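Local atomic coordinates of 5'-AMP-activated protein kinase subunit beta (PDB entry 2QRD), a protein that probably serves as the scaffold of the heterotrimeric AMP-activated protein kinase, joining its subunits and helping to set the enzyme's location and substrate choice when glucose is scarce. Residues T69-S77 against T88-D96. Sequence-based numbering, arbitrary orientation.
Sequences TQLGVLALS and TTAMFKNFD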
# COMPACT_ATOMS: atom_id res chain seq x y z
N THR B 69 -0.40 15.52 8.77
CA THR B 69 -0.75 15.66 7.36
C THR B 69 -1.44 16.99 7.22
O THR B 69 -1.89 17.56 8.20
CB THR B 69 -1.75 14.59 6.85
OG1 THR B 69 -3.07 15.03 7.16
CG2 THR B 69 -1.50 13.20 7.45
N GLN B 70 -1.52 17.48 6.00
CA GLN B 70 -2.23 18.71 5.70
C GLN B 70 -3.59 18.35 5.06
O GLN B 70 -4.20 19.18 4.38
CB GLN B 70 -1.37 19.61 4.79
CG GLN B 70 -0.18 20.34 5.47
CD GLN B 70 0.72 19.43 6.32
OE1 GLN B 70 0.72 19.53 7.56
NE2 GLN B 70 1.46 18.52 5.67
N LEU B 71 -4.06 17.13 5.32
CA LEU B 71 -5.18 16.56 4.58
C LEU B 71 -6.43 16.23 5.40
O LEU B 71 -7.45 15.78 4.85
CB LEU B 71 -4.72 15.35 3.76
CG LEU B 71 -3.84 15.64 2.52
CD1 LEU B 71 -3.41 14.33 1.92
CD2 LEU B 71 -4.50 16.51 1.43
N GLY B 72 -6.38 16.49 6.70
CA GLY B 72 -7.52 16.28 7.57
C GLY B 72 -7.63 14.84 7.98
O GLY B 72 -8.71 14.38 8.32
N VAL B 73 -6.52 14.11 7.93
CA VAL B 73 -6.48 12.70 8.33
C VAL B 73 -5.31 12.39 9.25
O VAL B 73 -4.38 13.20 9.40
CB VAL B 73 -6.48 11.74 7.10
CG1 VAL B 73 -7.66 12.04 6.20
CG2 VAL B 73 -5.14 11.78 6.33
N LEU B 74 -5.38 11.21 9.86
CA LEU B 74 -4.34 10.66 10.74
C LEU B 74 -3.38 9.80 9.94
O LEU B 74 -3.82 8.97 9.12
CB LEU B 74 -4.97 9.76 11.83
CG LEU B 74 -5.76 10.40 12.99
CD1 LEU B 74 -6.54 9.34 13.74
CD2 LEU B 74 -4.82 11.16 13.97
N ALA B 75 -2.10 9.99 10.21
CA ALA B 75 -1.06 9.13 9.71
C ALA B 75 -0.37 8.44 10.90
O ALA B 75 0.18 9.12 11.77
CB ALA B 75 -0.06 9.95 8.86
N LEU B 76 -0.43 7.11 10.92
CA LEU B 76 0.03 6.28 12.03
C LEU B 76 0.85 5.13 11.46
O LEU B 76 0.53 4.63 10.38
CB LEU B 76 -1.16 5.75 12.87
CG LEU B 76 -2.16 6.81 13.39
CD1 LEU B 76 -3.25 6.16 14.14
CD2 LEU B 76 -1.51 7.91 14.29
N SER B 77 1.92 4.72 12.16
CA SER B 77 2.72 3.59 11.70
C SER B 77 3.31 2.79 12.83
O SER B 77 3.45 3.27 13.95
CB SER B 77 3.84 4.02 10.75
OG SER B 77 4.67 5.03 11.30
N THR B 88 6.99 -1.95 7.82
CA THR B 88 6.51 -0.73 8.46
C THR B 88 5.26 -0.31 7.77
O THR B 88 5.30 0.13 6.64
CB THR B 88 7.56 0.34 8.49
OG1 THR B 88 8.66 -0.19 9.22
CG2 THR B 88 7.05 1.59 9.19
N THR B 89 4.12 -0.54 8.42
CA THR B 89 2.88 -0.10 7.83
C THR B 89 2.51 1.29 8.26
O THR B 89 2.44 1.58 9.44
CB THR B 89 1.69 -1.13 7.84
OG1 THR B 89 0.48 -0.50 8.30
CG2 THR B 89 1.98 -2.34 8.59
N ALA B 90 2.35 2.14 7.26
CA ALA B 90 1.89 3.53 7.39
C ALA B 90 0.42 3.61 6.99
O ALA B 90 0.03 3.30 5.85
CB ALA B 90 2.74 4.47 6.53
N MET B 91 -0.41 3.95 7.95
CA MET B 91 -1.81 3.94 7.77
C MET B 91 -2.42 5.36 7.78
O MET B 91 -2.08 6.19 8.62
CB MET B 91 -2.41 3.09 8.86
CG MET B 91 -3.81 3.47 9.24
SD MET B 91 -4.97 2.39 8.48
CE MET B 91 -5.97 2.05 9.95
N PHE B 92 -3.31 5.61 6.82
CA PHE B 92 -4.00 6.88 6.71
C PHE B 92 -5.46 6.64 7.00
O PHE B 92 -6.08 5.73 6.47
CB PHE B 92 -3.76 7.49 5.33
CG PHE B 92 -2.33 7.91 5.11
CD1 PHE B 92 -1.46 7.07 4.46
CD2 PHE B 92 -1.86 9.13 5.59
CE1 PHE B 92 -0.11 7.45 4.26
CE2 PHE B 92 -0.53 9.50 5.40
CZ PHE B 92 0.35 8.64 4.73
N LYS B 93 -6.01 7.45 7.90
CA LYS B 93 -7.25 7.12 8.56
C LYS B 93 -7.96 8.40 8.96
O LYS B 93 -7.31 9.36 9.36
CB LYS B 93 -6.93 6.23 9.79
CG LYS B 93 -8.15 5.65 10.51
CD LYS B 93 -7.71 4.72 11.63
CE LYS B 93 -8.81 3.73 12.03
NZ LYS B 93 -10.14 4.38 12.27
N ASN B 94 -9.29 8.44 8.84
CA ASN B 94 -10.06 9.61 9.25
C ASN B 94 -10.08 9.77 10.77
O ASN B 94 -9.86 8.82 11.50
CB ASN B 94 -11.51 9.46 8.78
CG ASN B 94 -11.70 9.75 7.30
OD1 ASN B 94 -11.36 10.81 6.80
ND2 ASN B 94 -12.32 8.80 6.62
N PHE B 95 -10.39 10.96 11.26
CA PHE B 95 -10.75 11.16 12.67
C PHE B 95 -12.17 10.67 13.01
O PHE B 95 -12.37 9.97 13.99
CB PHE B 95 -10.65 12.65 13.07
CG PHE B 95 -9.27 13.25 12.94
CD1 PHE B 95 -8.85 13.79 11.72
CD2 PHE B 95 -8.41 13.29 14.02
CE1 PHE B 95 -7.59 14.36 11.59
CE2 PHE B 95 -7.15 13.87 13.90
CZ PHE B 95 -6.74 14.39 12.68
N ASP B 96 -13.15 11.06 12.18
CA ASP B 96 -14.54 11.40 12.67
C ASP B 96 -14.68 11.54 14.20
O ASP B 96 -15.15 12.57 14.71
CB ASP B 96 -15.66 10.51 12.06
CG ASP B 96 -17.02 11.25 11.92
OD1 ASP B 96 -17.77 10.95 10.95
OD2 ASP B 96 -17.36 12.13 12.78
O HOH W 1 -10.75 12.86 9.25
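The open end of a beta hairpin, where Leu-74 and Leu-76 pair with Lys-93 and Met-91, illustrates how two antiparallel strands are joined both by backbone hydrogen bonds and by side-chain packing. Two hydrogen-bonded pairs supply the backbone part. Leu-74 N donates to Lys-93 O at 2.7 Å, with the reverse bond more bent (138° at the hydrogen); in the next such pair, Met-91 N reaches Leu-76 O at 2.7 Å, almost straight at 176°. Between them Ala-75 faces Phe-92, and the methyl CB of Ala-75 lies 3.5 Å from ring atom CE2 of Phe-92. The methyls CG2 of Thr-69 and Val-73 meet that ring at its edge.

Beyond the last bridge, the ring of Phe-95 returns to the first strand at Leu-74. With its CG anti to the carbonyl carbon (chi1 -73°), Leu-74 sets that atom over one face of the Phe-95 ring, a CH-pi contact 4.1 Å from the centroid, while CD2 approaches CE2 of Phe-95 at 3.6 Å. With an alanine here the CH-pi partner is gone, and the Phe-95 ring is likely to lose that support and be freer to turn. A water bridges the loop before the first strand to the tail after the second, donating to Gly-72 O (2.7 Å) and, more distantly, to Asn-94 OD1, and accepting from Phe-95 N (2.8 Å).

Leu-74 also packs on Val-131 of the ssp2 kinase subunit, while the 88-92 backbone pairs in parallel with a strand of another protein chain. The arrangement is thus that of an antiparallel hairpin within the beta-subunit interaction domain, its sheet continued across a subunit interface.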